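Local coordinates for IPT/TIG domain-containing protein BACOVA_02650 (Bacteroides ovatus, PDB 5E7H), which binds polysaccharide at the bacterial cell surface and probably captures xyloglucan before its transport into the periplasm for degradation, at residues Val146-Ile151 with Ala221-Phe226; Val212-Val217 with Phe255-Lys260. One frame throughout, in Å; residues are numbered along the deposited sequence.

Interaction 1: Val146-Ile151 with Ala221-Phe226. With FMT (formic acid), chain E.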
loop_
_atom_site.group_PDB
_atom_site.type_symbol
_atom_site.label_atom_id
_atom_site.label_comp_id
_atom_site.label_asym_id
_atom_site.label_seq_id
_atom_site.Cartn_x
_atom_site.Cartn_y
_atom_site.Cartn_z
ATOM N N VAL A 146 11.609 5.951 8.147
ATOM C CA VAL A 146 12.634 5.514 7.199
ATOM C C VAL A 146 13.958 6.186 7.555
ATOM O O VAL A 146 14.014 7.381 7.850
ATOM C CB VAL A 146 12.233 5.845 5.741
ATOM C CG1 VAL A 146 13.282 5.326 4.768
ATOM C CG2 VAL A 146 10.868 5.256 5.421
ATOM N N ASN A 147 15.038 5.410 7.536
ATOM C CA ASN A 147 16.357 5.911 7.828
ATOM C C ASN A 147 16.803 6.959 6.814
ATOM O O ASN A 147 16.465 6.842 5.638
ATOM C CB ASN A 147 17.337 4.744 7.834
ATOM C CG ASN A 147 18.631 5.062 8.552
ATOM O OD1 ASN A 147 19.445 5.867 8.096
ATOM N ND2 ASN A 147 18.832 4.412 9.691
ATOM N N THR A 148 17.578 7.946 7.248
ATOM C CA THR A 148 18.059 8.982 6.329
ATOM C C THR A 148 19.114 8.431 5.359
ATOM O O THR A 148 19.470 9.098 4.381
ATOM C CB THR A 148 18.609 10.220 7.069
ATOM O OG1 THR A 148 19.626 9.841 8.001
ATOM C CG2 THR A 148 17.488 10.950 7.786
ATOM N N SER A 149 19.605 7.215 5.590
ATOM C CA SER A 149 20.467 6.572 4.585
ATOM C C SER A 149 19.660 6.120 3.363
ATOM O O SER A 149 20.249 5.784 2.319
ATOM C CB SER A 149 21.211 5.376 5.185
ATOM O OG SER A 149 20.293 4.359 5.531
ATOM N N ILE A 150 18.341 6.107 3.489
ATOM C CA ILE A 150 17.422 5.735 2.416
ATOM C C ILE A 150 16.731 6.990 1.880
ATOM O O ILE A 150 16.719 7.222 0.673
ATOM C CB ILE A 150 16.364 4.734 2.891
ATOM C CG1 ILE A 150 17.013 3.478 3.482
ATOM C CG2 ILE A 150 15.397 4.397 1.747
ATOM C CD1 ILE A 150 17.761 2.665 2.498
ATOM N N ILE A 151 16.165 7.804 2.775
ATOM C CA ILE A 151 15.594 9.095 2.404
ATOM C C ILE A 151 16.388 10.208 3.096
ATOM O O ILE A 151 16.222 10.449 4.291
ATOM C CB ILE A 151 14.100 9.215 2.778
ATOM C CG1 ILE A 151 13.297 8.102 2.101
ATOM C CG2 ILE A 151 13.592 10.606 2.393
ATOM C CD1 ILE A 151 11.831 8.084 2.515
ATOM N N ALA A 221 8.567 21.152 5.825
ATOM C CA ALA A 221 9.171 21.415 4.528
ATOM C C ALA A 221 9.971 20.227 4.002
ATOM O O ALA A 221 9.804 19.811 2.846
ATOM C CB ALA A 221 10.044 22.631 4.615
ATOM N N THR A 222 10.858 19.690 4.838
ATOM C CA THR A 222 11.720 18.579 4.437
ATOM C C THR A 222 11.580 17.387 5.372
ATOM O O THR A 222 10.999 17.500 6.461
ATOM C CB THR A 222 13.202 18.954 4.439
ATOM O OG1 THR A 222 13.612 19.191 5.793
ATOM C CG2 THR A 222 13.499 20.208 3.604
ATOM N N TYR A 223 12.117 16.252 4.941
ATOM C CA TYR A 223 12.042 15.037 5.716
ATOM C C TYR A 223 12.741 15.241 7.072
ATOM O O TYR A 223 12.217 14.793 8.097
ATOM C CB TYR A 223 12.631 13.862 4.902
ATOM C CG TYR A 223 12.395 12.534 5.518
ATOM C CD1 TYR A 223 11.109 12.076 5.791
ATOM C CD2 TYR A 223 13.459 11.734 5.857
ATOM C CE1 TYR A 223 10.904 10.838 6.402
ATOM C CE2 TYR A 223 13.270 10.498 6.455
ATOM C CZ TYR A 223 12.006 10.057 6.735
ATOM O OH TYR A 223 11.777 8.831 7.343
ATOM N N GLN A 224 13.876 15.933 7.102
ATOM C CA GLN A 224 14.558 16.184 8.380
ATOM C C GLN A 224 13.690 17.006 9.327
ATOM O O GLN A 224 13.692 16.789 10.547
ATOM C CB GLN A 224 15.889 16.895 8.166
ATOM C CG GLN A 224 16.720 17.036 9.464
ATOM C CD GLN A 224 17.073 15.683 10.045
ATOM O OE1 GLN A 224 18.101 15.101 9.715
ATOM N NE2 GLN A 224 16.223 15.183 10.939
ATOM N N ASP A 225 12.963 17.982 8.796
ATOM C CA ASP A 225 12.091 18.789 9.655
ATOM C C ASP A 225 10.996 17.926 10.299
ATOM O O ASP A 225 10.644 18.083 11.484
ATOM C CB ASP A 225 11.451 19.918 8.848
ATOM C CG ASP A 225 12.463 20.914 8.326
ATOM O OD1 ASP A 225 13.440 21.248 9.035
ATOM O OD2 ASP A 225 12.272 21.361 7.177
ATOM N N PHE A 226 10.432 17.012 9.513
ATOM C CA PHE A 226 9.447 16.054 9.972
ATOM C C PHE A 226 10.038 15.175 11.072
ATOM O O PHE A 226 9.429 15.000 12.141
ATOM C CB PHE A 226 8.963 15.241 8.759
ATOM C CG PHE A 226 8.258 13.944 9.087
ATOM C CD1 PHE A 226 6.964 13.939 9.574
ATOM C CD2 PHE A 226 8.895 12.732 8.861
ATOM C CE1 PHE A 226 6.311 12.714 9.846
ATOM C CE2 PHE A 226 8.255 11.532 9.118
ATOM C CZ PHE A 226 6.968 11.529 9.612
HETATM C C FMT E . 17.284 1.646 11.285
HETATM O O1 FMT E . 17.401 1.024 10.195
HETATM O O2 FMT E . 16.588 2.698 11.328
#

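Interaction 2: Val212-Val217 with Phe255-Lys260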
loop_
_atom_site.group_PDB
_atom_site.type_symbol
_atom_site.label_atom_id
_atom_site.label_comp_id
_atom_site.label_asym_id
_atom_site.label_seq_id
_atom_site.Cartn_x
_atom_site.Cartn_y
_atom_site.Cartn_z
ATOM N N VAL A 212 -1.021 8.388 -1.013
ATOM C CA VAL A 212 -1.322 9.823 -0.893
ATOM C C VAL A 212 -0.029 10.636 -0.816
ATOM O O VAL A 212 0.991 10.136 -0.344
ATOM C CB VAL A 212 -2.197 10.136 0.346
ATOM C CG1 VAL A 212 -3.547 9.430 0.235
ATOM C CG2 VAL A 212 -1.502 9.749 1.640
ATOM N N SER A 213 -0.054 11.886 -1.281
ATOM C CA SER A 213 1.101 12.751 -1.066
ATOM C C SER A 213 1.393 12.832 0.431
ATOM O O SER A 213 0.486 12.975 1.258
ATOM C CB SER A 213 0.858 14.154 -1.618
ATOM O OG SER A 213 0.805 14.132 -3.029
ATOM N N LEU A 214 2.667 12.751 0.801
ATOM C CA LEU A 214 2.995 12.847 2.216
ATOM C C LEU A 214 2.626 14.229 2.750
ATOM O O LEU A 214 2.325 14.360 3.934
ATOM C CB LEU A 214 4.484 12.544 2.455
ATOM C CG LEU A 214 4.913 12.416 3.928
ATOM C CD1 LEU A 214 4.153 11.293 4.643
ATOM C CD2 LEU A 214 6.430 12.157 4.033
ATOM N N SER A 215 2.602 15.250 1.894
ATOM C CA SER A 215 2.183 16.584 2.316
ATOM C C SER A 215 0.719 16.634 2.777
ATOM O O SER A 215 0.313 17.617 3.415
ATOM C CB SER A 215 2.399 17.589 1.180
ATOM O OG SER A 215 1.598 17.278 0.048
ATOM N N SER A 216 -0.072 15.613 2.441
ATOM C CA SER A 216 -1.468 15.587 2.889
ATOM C C SER A 216 -1.590 15.134 4.342
ATOM O O SER A 216 -2.682 15.239 4.913
ATOM C CB SER A 216 -2.321 14.699 1.987
ATOM O OG SER A 216 -2.037 13.340 2.182
ATOM N N VAL A 217 -0.496 14.672 4.957
ATOM C CA VAL A 217 -0.544 14.327 6.382
ATOM C C VAL A 217 0.634 14.964 7.150
ATOM O O VAL A 217 0.602 14.988 8.377
ATOM C CB VAL A 217 -0.684 12.754 6.627
ATOM C CG1 VAL A 217 -0.827 11.956 5.382
ATOM C CG2 VAL A 217 0.251 12.169 7.662
ATOM N N PHE A 255 2.504 0.069 5.719
ATOM C CA PHE A 255 2.666 1.495 5.533
ATOM C C PHE A 255 4.130 1.777 5.233
ATOM O O PHE A 255 5.020 1.224 5.891
ATOM C CB PHE A 255 2.227 2.285 6.780
ATOM C CG PHE A 255 0.752 2.187 7.079
ATOM C CD1 PHE A 255 -0.135 3.127 6.570
ATOM C CD2 PHE A 255 0.253 1.153 7.876
ATOM C CE1 PHE A 255 -1.500 3.033 6.838
ATOM C CE2 PHE A 255 -1.114 1.051 8.137
ATOM C CZ PHE A 255 -1.980 1.993 7.613
ATOM N N ARG A 256 4.375 2.653 4.254
ATOM C CA ARG A 256 5.719 2.910 3.759
ATOM C C ARG A 256 5.776 4.308 3.173
ATOM O O ARG A 256 4.792 4.813 2.624
ATOM C CB ARG A 256 6.115 1.837 2.722
ATOM C CG ARG A 256 5.141 1.685 1.555
ATOM C CD ARG A 256 5.301 0.307 0.893
ATOM N NE ARG A 256 4.402 0.096 -0.246
ATOM C CZ ARG A 256 3.261 -0.579 -0.226
ATOM N NH1 ARG A 256 2.766 -1.096 0.884
ATOM N NH2 ARG A 256 2.597 -0.733 -1.370
ATOM N N ILE A 257 6.934 4.939 3.306
ATOM C CA ILE A 257 7.178 6.260 2.746
ATOM C C ILE A 257 8.194 6.098 1.646
ATOM O O ILE A 257 9.291 5.595 1.887
ATOM C CB ILE A 257 7.688 7.273 3.803
ATOM C CG1 ILE A 257 6.617 7.493 4.868
ATOM C CG2 ILE A 257 8.076 8.581 3.135
ATOM C CD1 ILE A 257 7.070 8.329 6.051
ATOM N N VAL A 258 7.819 6.498 0.429
ATOM C CA VAL A 258 8.677 6.332 -0.744
ATOM C C VAL A 258 8.760 7.614 -1.547
ATOM O O VAL A 258 7.957 8.525 -1.356
ATOM C CB VAL A 258 8.166 5.190 -1.659
ATOM C CG1 VAL A 258 8.149 3.866 -0.924
ATOM C CG2 VAL A 258 6.777 5.487 -2.177
ATOM N N ARG A 259 9.729 7.687 -2.458
ATOM C CA ARG A 259 9.830 8.842 -3.343
ATOM C C ARG A 259 8.713 8.817 -4.378
ATOM O O ARG A 259 8.323 7.755 -4.868
ATOM C CB ARG A 259 11.179 8.860 -4.047
ATOM C CG ARG A 259 12.325 9.132 -3.125
ATOM C CD ARG A 259 13.643 8.927 -3.837
ATOM N NE ARG A 259 14.756 9.484 -3.076
ATOM C CZ ARG A 259 15.308 8.913 -2.008
ATOM N NH1 ARG A 259 14.876 7.740 -1.539
ATOM N NH2 ARG A 259 16.319 9.514 -1.411
ATOM N N LYS A 260 8.200 9.992 -4.715
ATOM C CA LYS A 260 7.289 10.123 -5.843
ATOM C C LYS A 260 8.023 9.806 -7.136
ATOM O O LYS A 260 9.235 10.010 -7.233
ATOM C CB LYS A 260 6.715 11.528 -5.900
ATOM C CG LYS A 260 5.698 11.831 -4.815
ATOM C CD LYS A 260 5.084 13.209 -5.047
ATOM C CE LYS A 260 4.121 13.571 -3.936
ATOM N NZ LYS A 260 3.550 14.937 -4.143
ATOM O OXT LYS A 260 7.408 9.353 -8.101
HETATM O O HOH W 1 3.963 15.196 -0.749
HETATM O O HOH W 2 2.894 17.271 -2.389
#

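Interaction 1: Val146-Ile151 with Ala221-Phe226
Tyr223, in the first turn of a short capped helix, meets Val146 and Ile151 of a compact loop, tying together two connections at one end of the xyloglucan-binding domain. The contact illustrates how a single long aromatic side chain can join a loop to the start of a helix. Its first torsion (chi1 -170°) sets CG opposite the backbone N and points the ring from the helix to the loop. Its hydroxyl donates to the backbone carbonyl of Val146, Tyr223 OH to Val146 O being 2.7 Å. That oxygen lies at the ring edge, and the hydroxyl meets it in the carbonyl plane, on a lone pair, at a C=O...donor angle of 116°. Val146 N is also close to Tyr223 OH, at 3.0 Å, but at a poor angle for bonding. Over one face of the ring sits the branch methyl of Ile151: CG2 is 4.0 Å from the Tyr223 ring centroid and 27° off the normal, a CH-pi contact. The ring also touches Trp145 and Leu160.

Both partners are shaped by local bonds. In the loop, Asn147 OD1 accepts from Ser149 N at 2.9 Å, an Asx turn, while Asn147 O takes the N-H groups of both Ile150 and Ile151. On the solvent side, Asn147 ND2 makes a weak bond of 3.3 Å to O2 of a formic acid, probably from the crystallisation liquor. At the helix start, Thr222 and Asp225 form a capping box: Thr222 N gives to Asp225 OD2 at 3.2 Å, and Asp225 N makes a weak return bond to Thr222 OG1. The buried phenol thus commits its proton to a main-chain acceptor, which sets where the ring ends, and the Ile151 methyl over one face probably limits its tilt.

Interaction 2: Val212-Val217 with Phe255-Lys260
Ile257 is the first residue of 255-260 to touch 212-217. Its branch methyl CG2 meets Leu214 CD2 at 4.0 Å, the two side chains crossing at about a right angle. In Leu214 the first torsion (chi1 -172°) directs CG, and the second (chi2 60°) then turns CD2 to the isoleucine. The next two residues run on past the contact. The fold explains this spacing. Strands 207-213 and 246-259 both pair antiparallel with strand 160-168, which lies between them in one sheet, so they meet as next-but-one neighbours through side chains. Leu214 also packs on Leu160 of that middle strand and on Met181 of another antiparallel sheet, linking the two layers.

Lys260 ends the chain. Its extended side chain reaches back to the other segment, where NZ donates to Ser213 OG at 3.1 Å, and NZ also donates to Asp158 O. Two waters widen the link: water 2 accepts from Lys260 NZ at 3.0 Å and lies 2.8 Å from Ser215 OG, to which it is hydrogen-bonded, while water 1 accepts from Ser215 N at 3.0 Å and more weakly from the ammonium. Putting an alanine at Ser213 removes the hydroxyl that receives NZ, and the ammonium would probably be left to Asp158 O and the waters, its tie to 212-217 only water-mediated. Just after Ser213 the chain enters a 3-10 turn, where Ser213 O accepts twice, from Ser216 N at 2.9 Å and from Ser216 OG at 2.7 Å.

How the interactions relate
Interaction 1 lies near one end of the domain, its centre about 20 Å from that of the chain, yet most of its touching residues are buried; interaction 2 is nearer the centre, at about 11 Å, but only partly buried. The first joins a loop to a short helix through one aromatic residue, whereas the second joins two strand ends and a 3-10 turn and divides into an apolar half and a solvated, charged half. They share strand 246-259: Val146 and Ile151 pack against Ile257, and Arg259 NH1 probably bonds to Ile150 O at 2.9 Å. The chain passes directly from strand 207-213 toward helix 223-227, and the four segments alternate along the sequence.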